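Local coordinates for cobalamin biosynthesis precorrin-6Y methylase (cbiE) (PDB 2BB3), which probably transfers a methyl group from S-adenosylmethionine to a precorrin intermediate on the route to adenosylcobalamin, at residues V49-R54 / R80-E85; I123-V128 / Y208-V213; L183-C188 / R193-N198. All blocks are in the same frame, centred on the assembly; numbering follows the deposited sequence. Where two conformers were deposited one is given.

Contact 1. Residues V49-R54 / R80-E85; sequences VIYGSR and RRIMEE
The phenol of Tyr51 and the carboxylate of Glu85 join the strand to the helix: Tyr51 OH donates to Glu85 OE1 at 2.6 Å in one of two Glu85 conformers. The oxygen sits at the edge of the tyrosine ring, in its plane, while the hydroxyl reaches the carboxylate from above that group's own plane, the two planes being 83° apart. Ile82 takes one face of the same ring. Its CG1 stands 3.8 Å from the centroid of the Tyr51 ring, almost on the ring normal, in a CH-pi contact, and its CD1 extends back to Tyr51 CG at 3.7 Å. Val49 brings its methyl CG1 to within 3.7 Å of Glu85 OE2, a van der Waals contact. In this alpha/beta domain the helix 76-88 lies against the parallel sheet, running nearly antiparallel to strand 49-52 with their axes 10.9 Å apart; the neighbouring strand 91-95 contributes Val91, which packs on Val49, Tyr51 and Ile82. With CG anti to the backbone N (chi1 -159°) and a bend at chi2, the Glu85 chain turns its carboxylate toward the strand. Its other oxygen, OE2, forms a salt bridge with Arg89, which probably helps fix the rotation of the group that receives the phenol.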
loop_
_atom_site.group_PDB
_atom_site.type_symbol
_atom_site.label_atom_id
_atom_site.label_comp_id
_atom_site.label_asym_id
_atom_site.label_seq_id
_atom_site.Cartn_x
_atom_site.Cartn_y
_atom_site.Cartn_z
ATOM N N VAL A 49 -26.437 3.562 -3.269
ATOM C CA VAL A 49 -26.115 4.795 -2.564
ATOM C C VAL A 49 -24.605 4.813 -2.301
ATOM O O VAL A 49 -24.014 3.793 -1.945
ATOM C CB VAL A 49 -26.937 4.946 -1.225
ATOM C CG1 VAL A 49 -26.709 3.751 -0.294
ATOM C CG2 VAL A 49 -26.580 6.256 -0.532
ATOM N N ILE A 50 -23.980 5.971 -2.483
ATOM C CA ILE A 50 -22.545 6.094 -2.275
ATOM C C ILE A 50 -22.215 7.131 -1.203
ATOM O O ILE A 50 -22.569 8.306 -1.331
ATOM C CB ILE A 50 -21.845 6.513 -3.600
ATOM C CG1 ILE A 50 -22.157 5.487 -4.693
ATOM C CG2 ILE A 50 -20.341 6.621 -3.399
ATOM C CD1 ILE A 50 -21.613 5.862 -6.059
ATOM N N TYR A 51 -21.557 6.703 -0.135
ATOM C CA TYR A 51 -21.160 7.650 0.895
ATOM C C TYR A 51 -19.664 7.913 0.801
ATOM O O TYR A 51 -18.905 7.059 0.346
ATOM C CB TYR A 51 -21.473 7.125 2.297
ATOM C CG TYR A 51 -22.945 7.076 2.606
ATOM C CD1 TYR A 51 -23.694 5.945 2.317
ATOM C CD2 TYR A 51 -23.589 8.165 3.190
ATOM C CE1 TYR A 51 -25.041 5.891 2.604
ATOM C CE2 TYR A 51 -24.946 8.124 3.480
ATOM C CZ TYR A 51 -25.659 6.981 3.182
ATOM O OH TYR A 51 -27.001 6.919 3.442
ATOM N N GLY A 52 -19.255 9.094 1.245
ATOM C CA GLY A 52 -17.854 9.455 1.234
ATOM C C GLY A 52 -17.654 10.948 1.418
ATOM O O GLY A 52 -18.568 11.738 1.189
ATOM N N SER A 53 -16.456 11.337 1.837
ATOM C CA SER A 53 -16.110 12.746 2.004
ATOM C C SER A 53 -16.059 13.358 0.614
ATOM O O SER A 53 -15.953 12.633 -0.383
ATOM C CB SER A 53 -14.720 12.873 2.606
ATOM O OG SER A 53 -13.756 12.582 1.606
ATOM N N ARG A 54 -16.161 14.681 0.486
ATOM C CA ARG A 54 -16.138 15.236 -0.871
ATOM C C ARG A 54 -14.855 14.867 -1.613
ATOM O O ARG A 54 -14.926 14.482 -2.783
ATOM C CB ARG A 54 -16.344 16.765 -0.898
ATOM C CG ARG A 54 -16.860 17.277 -2.276
ATOM C CD ARG A 54 -17.029 18.808 -2.383
ATOM N NE ARG A 54 -18.140 19.181 -3.269
ATOM C CZ ARG A 54 -18.122 19.116 -4.602
ATOM N NH1 ARG A 54 -17.043 18.697 -5.248
ATOM N NH2 ARG A 54 -19.205 19.451 -5.292
ATOM N N ARG A 80 -22.477 3.514 11.680
ATOM C CA ARG A 80 -23.498 2.546 12.057
ATOM C C ARG A 80 -24.747 2.776 11.214
ATOM O O ARG A 80 -25.365 1.823 10.724
ATOM C CB ARG A 80 -23.864 2.658 13.543
ATOM C CG ARG A 80 -22.868 2.016 14.492
ATOM C CD ARG A 80 -23.467 1.773 15.889
ATOM N NE ARG A 80 -22.415 1.471 16.853
ATOM C CZ ARG A 80 -21.479 2.341 17.234
ATOM N NH1 ARG A 80 -21.471 3.574 16.742
ATOM N NH2 ARG A 80 -20.525 1.971 18.087
ATOM N N ARG A 81 -25.113 4.045 11.041
ATOM C CA ARG A 81 -26.285 4.403 10.242
ATOM C C ARG A 81 -26.101 3.819 8.845
ATOM O O ARG A 81 -26.897 2.981 8.404
ATOM C CB ARG A 81 -26.432 5.932 10.164
ATOM C CG ARG A 81 -27.802 6.406 9.674
ATOM C CD ARG A 81 -27.936 7.936 9.615
ATOM N NE ARG A 81 -27.577 8.582 10.879
ATOM C CZ ARG A 81 -26.384 9.111 11.133
ATOM N NH1 ARG A 81 -25.440 9.076 10.204
ATOM N NH2 ARG A 81 -26.126 9.659 12.315
ATOM N N ILE A 82 -25.041 4.257 8.166
ATOM C CA ILE A 82 -24.713 3.786 6.824
ATOM C C ILE A 82 -24.776 2.265 6.769
ATOM O O ILE A 82 -25.290 1.679 5.817
ATOM C CB ILE A 82 -23.275 4.213 6.422
ATOM C CG1 ILE A 82 -23.186 5.734 6.330
ATOM C CG2 ILE A 82 -22.883 3.552 5.105
ATOM C CD1 ILE A 82 -21.807 6.243 5.977
HETATM N N MSE A 83 -24.229 1.646 7.807
HETATM C CA MSE A 83 -24.173 0.197 7.941
HETATM C C MSE A 83 -25.559 -0.435 7.850
HETATM O O MSE A 83 -25.795 -1.297 7.008
HETATM C CB MSE A 83 -23.520 -0.155 9.281
HETATM C CG MSE A 83 -22.714 -1.438 9.293
HETATM SE SE MSE A 83 -20.992 -1.154 10.131
HETATM C CE MSE A 83 -20.106 -0.367 8.618
ATOM N N GLU A 84 -26.479 0.006 8.704
ATOM C CA GLU A 84 -27.831 -0.551 8.707
ATOM C C GLU A 84 -28.570 -0.291 7.398
ATOM O O GLU A 84 -29.327 -1.143 6.926
ATOM C CB GLU A 84 -28.635 0.006 9.888
ATOM C CG GLU A 84 -29.778 -0.905 10.345
ATOM C CD GLU A 84 -29.306 -2.321 10.672
ATOM O OE1 GLU A 84 -28.383 -2.475 11.503
ATOM O OE2 GLU A 84 -29.864 -3.281 10.093
ATOM N N GLU A 85 -28.370 0.883 6.806
ATOM C CA GLU A 85 -29.041 1.187 5.547
ATOM C C GLU A 85 -28.577 0.197 4.490
ATOM O O GLU A 85 -29.240 0.001 3.472
ATOM C CB GLU A 85 -28.709 2.606 5.081
ATOM C CG GLU A 85 -29.721 3.187 4.095
ATOM C CD GLU A 85 -29.068 3.958 2.965
ATOM O OE1 GLU A 85 -27.962 4.502 3.175
ATOM O OE2 GLU A 85 -29.669 4.027 1.869
#

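Contact 2. Residues I123-V128 / Y208-V213; sequences ISSVQV and YTIIFV. With SAH (S-adenosyl-L-homocysteine), chain C.
Ile210 packs against the first turn of the helix by the end of its side chain, with CD1 3.2 Å from Ser125 O and 3.4 Å from Ser125 OG. Leu166 of the adjacent strand 162-167 packs on both Val126 and Ile210. One carbon back from its tip, Ile210 CG1 approaches N3 of the S-adenosyl-L-homocysteine adenine at 3.6 Å, so the same side chain touches both helix and ligand. Ser125 CB also lies against the adenine, near C4 and C5, and the ring edge of Tyr208 meets C8. Among the polar contacts, the ligand carboxylate is held at the helix start: Ser125 N donates to SAH O at 3.0 Å in an almost straight bond (175°), and Ser125 OG gives the same oxygen a second bond. The hydroxyl can do so because it stands between the backbone N and the carbonyl carbon (chi1 56°), close to its own N-H. An anion placed here would probably also be favoured by the helix dipole. Helix 125-133 opens with a capping box, in which Gln127 N donates to Ser124 OG at 3.2 Å and Ser124 N to Gln127 OE1 at 2.9 Å. The amide of Gln127 continues across the dimer interface, where NE2 makes a weak hydrogen bond to Asp98 of the second subunit. On the strand side, the ribose O2' lies 3.1 Å from Thr209 O.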
loop_
_atom_site.group_PDB
_atom_site.type_symbol
_atom_site.label_atom_id
_atom_site.label_comp_id
_atom_site.label_asym_id
_atom_site.label_seq_id
_atom_site.Cartn_x
_atom_site.Cartn_y
_atom_site.Cartn_z
ATOM N N ILE A 123 -4.740 2.938 -4.120
ATOM C CA ILE A 123 -3.408 3.470 -3.881
ATOM C C ILE A 123 -3.401 4.592 -2.844
ATOM O O ILE A 123 -4.133 5.572 -2.959
ATOM C CB ILE A 123 -2.787 3.892 -5.230
ATOM C CG1 ILE A 123 -2.412 2.586 -5.972
ATOM C CG2 ILE A 123 -1.565 4.803 -5.028
ATOM C CD1 ILE A 123 -2.318 2.729 -7.414
ATOM N N SER A 124 -2.587 4.416 -1.807
ATOM C CA SER A 124 -2.521 5.376 -0.714
ATOM C C SER A 124 -1.458 6.439 -0.879
ATOM O O SER A 124 -0.544 6.299 -1.688
ATOM C CB SER A 124 -2.288 4.649 0.616
ATOM O OG SER A 124 -1.017 4.041 0.639
ATOM N N SER A 125 -1.578 7.499 -0.088
ATOM C CA SER A 125 -0.617 8.585 -0.145
ATOM C C SER A 125 0.706 8.003 0.339
ATOM O O SER A 125 1.792 8.492 -0.009
ATOM C CB SER A 125 -1.070 9.755 0.739
ATOM O OG SER A 125 -1.294 9.345 2.075
ATOM N N VAL A 126 0.608 6.959 1.149
ATOM C CA VAL A 126 1.792 6.287 1.641
ATOM C C VAL A 126 2.549 5.688 0.461
ATOM O O VAL A 126 3.764 5.845 0.353
ATOM C CB VAL A 126 1.442 5.178 2.669
ATOM C CG1 VAL A 126 2.643 4.186 2.803
ATOM C CG2 VAL A 126 1.141 5.823 4.026
ATOM N N GLN A 127 1.837 5.021 -0.434
ATOM C CA GLN A 127 2.481 4.437 -1.606
ATOM C C GLN A 127 3.069 5.484 -2.532
ATOM O O GLN A 127 4.170 5.305 -3.074
ATOM C CB GLN A 127 1.481 3.593 -2.401
ATOM C CG GLN A 127 1.209 2.235 -1.804
ATOM C CD GLN A 127 0.007 1.590 -2.424
ATOM O OE1 GLN A 127 -1.126 1.897 -2.052
ATOM N NE2 GLN A 127 0.238 0.709 -3.403
ATOM N N VAL A 128 2.334 6.574 -2.728
ATOM C CA VAL A 128 2.831 7.627 -3.606
ATOM C C VAL A 128 4.121 8.219 -3.027
ATOM O O VAL A 128 5.078 8.428 -3.767
ATOM C CB VAL A 128 1.743 8.714 -3.816
ATOM C CG1 VAL A 128 2.304 9.907 -4.557
ATOM C CG2 VAL A 128 0.577 8.115 -4.604
ATOM N N TYR A 208 -2.288 17.775 4.456
ATOM C CA TYR A 208 -1.981 16.568 3.698
ATOM C C TYR A 208 -0.464 16.485 3.643
ATOM O O TYR A 208 0.147 16.722 2.597
ATOM C CB TYR A 208 -2.558 16.658 2.288
ATOM C CG TYR A 208 -4.053 16.816 2.311
ATOM C CD1 TYR A 208 -4.641 18.072 2.160
ATOM C CD2 TYR A 208 -4.881 15.726 2.589
ATOM C CE1 TYR A 208 -6.019 18.243 2.300
ATOM C CE2 TYR A 208 -6.263 15.886 2.733
ATOM C CZ TYR A 208 -6.817 17.145 2.591
ATOM O OH TYR A 208 -8.160 17.334 2.785
ATOM N N THR A 209 0.134 16.158 4.783
ATOM C CA THR A 209 1.588 16.092 4.876
ATOM C C THR A 209 2.121 14.748 5.319
ATOM O O THR A 209 1.736 14.220 6.365
ATOM C CB THR A 209 2.117 17.159 5.878
ATOM O OG1 THR A 209 1.700 18.457 5.437
ATOM C CG2 THR A 209 3.633 17.145 5.941
ATOM N N ILE A 210 3.000 14.167 4.520
ATOM C CA ILE A 210 3.587 12.920 4.953
ATOM C C ILE A 210 4.977 13.324 5.389
ATOM O O ILE A 210 5.654 14.076 4.692
ATOM C CB ILE A 210 3.562 11.844 3.845
ATOM C CG1 ILE A 210 2.132 11.268 3.743
ATOM C CG2 ILE A 210 4.548 10.724 4.186
ATOM C CD1 ILE A 210 1.931 10.279 2.635
ATOM N N ILE A 211 5.372 12.875 6.577
ATOM C CA ILE A 211 6.677 13.242 7.139
ATOM C C ILE A 211 7.618 12.050 7.128
ATOM O O ILE A 211 7.388 11.099 7.848
ATOM C CB ILE A 211 6.523 13.720 8.598
ATOM C CG1 ILE A 211 5.653 14.984 8.648
ATOM C CG2 ILE A 211 7.899 13.952 9.222
ATOM C CD1 ILE A 211 5.458 15.558 10.080
ATOM N N PHE A 212 8.668 12.102 6.316
ATOM C CA PHE A 212 9.622 11.002 6.250
ATOM C C PHE A 212 10.802 11.261 7.186
ATOM O O PHE A 212 11.478 12.276 7.063
ATOM C CB PHE A 212 10.142 10.813 4.814
ATOM C CG PHE A 212 11.150 9.711 4.678
ATOM C CD1 PHE A 212 10.794 8.389 4.949
ATOM C CD2 PHE A 212 12.459 9.990 4.293
ATOM C CE1 PHE A 212 11.727 7.364 4.841
ATOM C CE2 PHE A 212 13.409 8.963 4.180
ATOM C CZ PHE A 212 13.041 7.650 4.453
ATOM N N VAL A 213 11.034 10.340 8.121
ATOM C CA VAL A 213 12.139 10.443 9.075
ATOM C C VAL A 213 13.040 9.205 8.919
ATOM O O VAL A 213 12.655 8.099 9.322
ATOM C CB VAL A 213 11.618 10.490 10.537
ATOM C CG1 VAL A 213 12.726 10.960 11.462
ATOM C CG2 VAL A 213 10.383 11.396 10.645
HETATM N N SAH C . -6.722 6.663 3.376
HETATM C CA SAH C . -5.748 7.621 3.037
HETATM C CB SAH C . -5.240 8.370 4.268
HETATM C CG SAH C . -6.149 9.155 5.204
HETATM S SD SAH C . -5.520 9.692 6.772
HETATM C C SAH C . -4.700 6.940 2.233
HETATM O O SAH C . -3.993 7.726 1.744
HETATM O OXT SAH C . -4.620 5.744 2.166
HETATM C "C5'" SAH C . -5.214 11.275 6.043
HETATM C "C4'" SAH C . -3.750 11.660 5.943
HETATM O "O4'" SAH C . -3.096 11.110 4.868
HETATM C "C3'" SAH C . -3.434 13.125 5.960
HETATM O "O3'" SAH C . -3.441 13.690 7.202
HETATM C "C2'" SAH C . -2.085 13.111 5.339
HETATM O "O2'" SAH C . -1.092 12.965 6.259
HETATM C "C1'" SAH C . -2.095 11.920 4.451
HETATM N N9 SAH C . -2.399 12.298 3.091
HETATM C C8 SAH C . -3.509 12.031 2.473
HETATM N N7 SAH C . -3.482 12.438 1.253
HETATM C C5 SAH C . -2.341 12.977 1.058
HETATM C C6 SAH C . -1.793 13.550 -0.041
HETATM N N6 SAH C . -2.410 13.674 -1.160
HETATM N N1 SAH C . -0.564 14.014 0.048
HETATM C C2 SAH C . 0.110 13.923 1.198
HETATM N N3 SAH C . -0.441 13.354 2.246
HETATM C C4 SAH C . -1.649 12.896 2.195
#

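Contact 3. Residues L183-C188 / R193-N198; sequences LLENLC and RIREGN. With SAH (S-adenosyl-L-homocysteine), chain C.
Glu185 reaches across to two arginines of the neighbouring strand at once, its carboxylate lying between Arg193 and Arg195 in a salt-bridge network on one face of a beta hairpin. The hairpin is formed by strands 180-185 and 193-198, the latter at the margin of the mixed sheet within this chain. The firmer link is Arg195 NH1 to Glu185 OE2 at 2.8 Å: the carboxylate oxygen lies in the guanidinium plane, whereas the nitrogen comes from above the carboxylate plane. Bends at chi2 and chi3 fold the Arg195 chain back over its partner strand, where Leu183 CD1 lies over one guanidinium face, toward its rim, 3.7 Å from NH1. Arg193 meets the other oxygen, OE1, with guanidinium and carboxylate 88° apart; its bonds from NE and NH1 are weak, and the place of OE1 is less sure. Glu205 supplies Arg193 with a second carboxylate. An alanine in place of Glu185 would probably leave Arg195 NH1 without its close acidic partner and Arg193 relying on Glu205.

Backbone bonds set the register. Leu183 and Arg195 form one hydrogen-bonded pair, Glu185 and Arg193 the other, with Glu185 N to Arg193 O at 2.8 Å. Between them Leu184 and Ile194 make a non-hydrogen-bonded pair on the other face, their side chains lying alongside with CD2 of Leu184 4.0 Å from CD1 of Ile194. Beyond the strand, Asn186 OD1 is hydrogen-bonded to Ser206 OG, and Cys188 is tied by a disulfide to Cys32. Leu187 reads the adenine edge through its backbone: the ligand's N6 donates to Leu187 O at 3.1 Å, and Leu187 N donates to the ring atom N1 at 2.9 Å.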
loop_
_atom_site.group_PDB
_atom_site.type_symbol
_atom_site.label_atom_id
_atom_site.label_comp_id
_atom_site.label_asym_id
_atom_site.label_seq_id
_atom_site.Cartn_x
_atom_site.Cartn_y
_atom_site.Cartn_z
ATOM N N LEU A 183 9.240 16.478 4.019
ATOM C CA LEU A 183 7.808 16.733 4.022
ATOM C C LEU A 183 7.272 16.542 2.612
ATOM O O LEU A 183 7.721 17.218 1.685
ATOM C CB LEU A 183 7.527 18.177 4.470
ATOM C CG LEU A 183 8.092 18.626 5.823
ATOM C CD1 LEU A 183 7.723 20.080 6.132
ATOM C CD2 LEU A 183 7.567 17.729 6.909
ATOM N N LEU A 184 6.327 15.615 2.446
ATOM C CA LEU A 184 5.720 15.407 1.137
ATOM C C LEU A 184 4.295 15.941 1.291
ATOM O O LEU A 184 3.451 15.341 1.941
ATOM C CB LEU A 184 5.778 13.926 0.726
ATOM C CG LEU A 184 7.240 13.454 0.714
ATOM C CD1 LEU A 184 7.527 12.690 1.996
ATOM C CD2 LEU A 184 7.543 12.594 -0.500
ATOM N N GLU A 185 4.067 17.112 0.705
ATOM C CA GLU A 185 2.805 17.816 0.803
ATOM C C GLU A 185 1.937 17.774 -0.428
ATOM O O GLU A 185 2.406 17.968 -1.559
ATOM C CB GLU A 185 3.076 19.289 1.142
ATOM C CG GLU A 185 3.952 19.461 2.357
ATOM C CD GLU A 185 4.373 20.903 2.581
ATOM O OE1 GLU A 185 4.975 21.501 1.659
ATOM O OE2 GLU A 185 4.103 21.439 3.677
ATOM N N ASN A 186 0.656 17.524 -0.194
ATOM C CA ASN A 186 -0.330 17.516 -1.263
ATOM C C ASN A 186 0.092 16.682 -2.469
ATOM O O ASN A 186 0.002 17.142 -3.607
ATOM C CB ASN A 186 -0.582 18.968 -1.681
ATOM C CG ASN A 186 -0.643 19.908 -0.485
ATOM O OD1 ASN A 186 -1.308 19.618 0.514
ATOM N ND2 ASN A 186 0.050 21.037 -0.581
ATOM N N LEU A 187 0.547 15.456 -2.226
ATOM C CA LEU A 187 0.965 14.590 -3.314
ATOM C C LEU A 187 -0.148 14.485 -4.350
ATOM O O LEU A 187 -1.314 14.251 -4.017
ATOM C CB LEU A 187 1.331 13.204 -2.778
ATOM C CG LEU A 187 2.571 13.235 -1.884
ATOM C CD1 LEU A 187 2.862 11.853 -1.302
ATOM C CD2 LEU A 187 3.778 13.721 -2.698
ATOM N N CYS A 188 0.225 14.703 -5.608
ATOM C CA CYS A 188 -0.722 14.626 -6.710
ATOM C C CYS A 188 -1.824 15.672 -6.704
ATOM O O CYS A 188 -2.843 15.488 -7.349
ATOM C CB CYS A 188 -1.354 13.246 -6.733
ATOM S SG CYS A 188 -0.361 12.024 -7.609
ATOM N N ARG A 193 4.231 19.718 -2.997
ATOM C CA ARG A 193 5.560 20.206 -2.648
ATOM C C ARG A 193 6.339 19.169 -1.871
ATOM O O ARG A 193 5.776 18.447 -1.056
ATOM C CB ARG A 193 5.491 21.424 -1.725
ATOM C CG ARG A 193 5.025 22.714 -2.307
ATOM C CD ARG A 193 5.265 23.829 -1.271
ATOM N NE ARG A 193 4.613 23.523 0.000
ATOM C CZ ARG A 193 3.309 23.655 0.234
ATOM N NH1 ARG A 193 2.813 23.334 1.425
ATOM N NH2 ARG A 193 2.500 24.135 -0.705
ATOM N N ILE A 194 7.643 19.106 -2.102
ATOM C CA ILE A 194 8.482 18.211 -1.326
ATOM C C ILE A 194 9.530 19.132 -0.701
ATOM O O ILE A 194 10.222 19.847 -1.407
ATOM C CB ILE A 194 9.148 17.110 -2.198
ATOM C CG1 ILE A 194 8.080 16.169 -2.780
ATOM C CG2 ILE A 194 10.129 16.306 -1.344
ATOM C CD1 ILE A 194 8.684 14.951 -3.510
ATOM N N ARG A 195 9.622 19.140 0.623
ATOM C CA ARG A 195 10.571 20.020 1.293
ATOM C C ARG A 195 11.482 19.229 2.209
ATOM O O ARG A 195 11.131 18.130 2.643
ATOM C CB ARG A 195 9.820 21.085 2.108
ATOM C CG ARG A 195 8.802 21.894 1.290
ATOM C CD ARG A 195 7.616 22.328 2.174
ATOM N NE ARG A 195 8.082 23.224 3.213
ATOM C CZ ARG A 195 7.407 23.552 4.301
ATOM N NH1 ARG A 195 6.187 23.068 4.544
ATOM N NH2 ARG A 195 7.991 24.359 5.167
ATOM N N GLU A 196 12.667 19.760 2.500
ATOM C CA GLU A 196 13.595 19.075 3.397
ATOM C C GLU A 196 14.147 20.070 4.410
ATOM O O GLU A 196 14.338 21.248 4.107
ATOM C CB GLU A 196 14.740 18.405 2.626
ATOM C CG GLU A 196 15.337 17.227 3.391
ATOM C CD GLU A 196 16.126 16.265 2.524
ATOM O OE1 GLU A 196 17.354 16.170 2.716
ATOM O OE2 GLU A 196 15.519 15.597 1.662
ATOM N N GLY A 197 14.444 19.571 5.604
ATOM C CA GLY A 197 14.881 20.421 6.692
ATOM C C GLY A 197 14.892 19.709 8.018
ATOM O O GLY A 197 14.734 18.490 8.085
ATOM N N ASN A 198 15.083 20.479 9.080
ATOM C CA ASN A 198 15.128 19.930 10.426
ATOM C C ASN A 198 13.843 20.230 11.183
ATOM O O ASN A 198 13.325 21.345 11.139
ATOM C CB ASN A 198 16.353 20.479 11.162
ATOM C CG ASN A 198 17.645 19.816 10.709
ATOM O OD1 ASN A 198 18.473 19.425 11.528
ATOM N ND2 ASN A 198 17.820 19.686 9.403
HETATM N N SAH C . -6.722 6.663 3.376
HETATM C CA SAH C . -5.748 7.621 3.037
HETATM C CB SAH C . -5.240 8.370 4.268
HETATM C CG SAH C . -6.149 9.155 5.204
HETATM S SD SAH C . -5.520 9.692 6.772
HETATM C C SAH C . -4.700 6.940 2.233
HETATM O O SAH C . -3.993 7.726 1.744
HETATM O OXT SAH C . -4.620 5.744 2.166
HETATM C "C5'" SAH C . -5.214 11.275 6.043
HETATM C "C4'" SAH C . -3.750 11.660 5.943
HETATM O "O4'" SAH C . -3.096 11.110 4.868
HETATM C "C3'" SAH C . -3.434 13.125 5.960
HETATM O "O3'" SAH C . -3.441 13.690 7.202
HETATM C "C2'" SAH C . -2.085 13.111 5.339
HETATM O "O2'" SAH C . -1.092 12.965 6.259
HETATM C "C1'" SAH C . -2.095 11.920 4.451
HETATM N N9 SAH C . -2.399 12.298 3.091
HETATM C C8 SAH C . -3.509 12.031 2.473
HETATM N N7 SAH C . -3.482 12.438 1.253
HETATM C C5 SAH C . -2.341 12.977 1.058
HETATM C C6 SAH C . -1.793 13.550 -0.041
HETATM N N6 SAH C . -2.410 13.674 -1.160
HETATM N N1 SAH C . -0.564 14.014 0.048
HETATM C C2 SAH C . 0.110 13.923 1.198
HETATM N N3 SAH C . -0.441 13.354 2.246
HETATM C C4 SAH C . -1.649 12.896 2.195
#

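Contacts 2 and 3 share one sheet and one ligand. Their centres are 9 Å apart, and strands 209-213 and 180-185 lie side by side, with Ile210 O 2.8 Å from Leu184 N and Tyr208 O 2.9 Å from Asn186 N. Contact 3 is nested along the chain within the loop that contact 2 closes. Around S-adenosyl-L-homocysteine they divide the work: contact 2 takes the carboxylate and flanks the adenine, whereas contact 3 pairs with the base's edge. Contact 1 belongs to the other, parallel sheet, away from the annotated sites; its centre is 26 Å from that of contact 2 and 33 Å from that of contact 3, on the opposite side of the chain's centre from the latter.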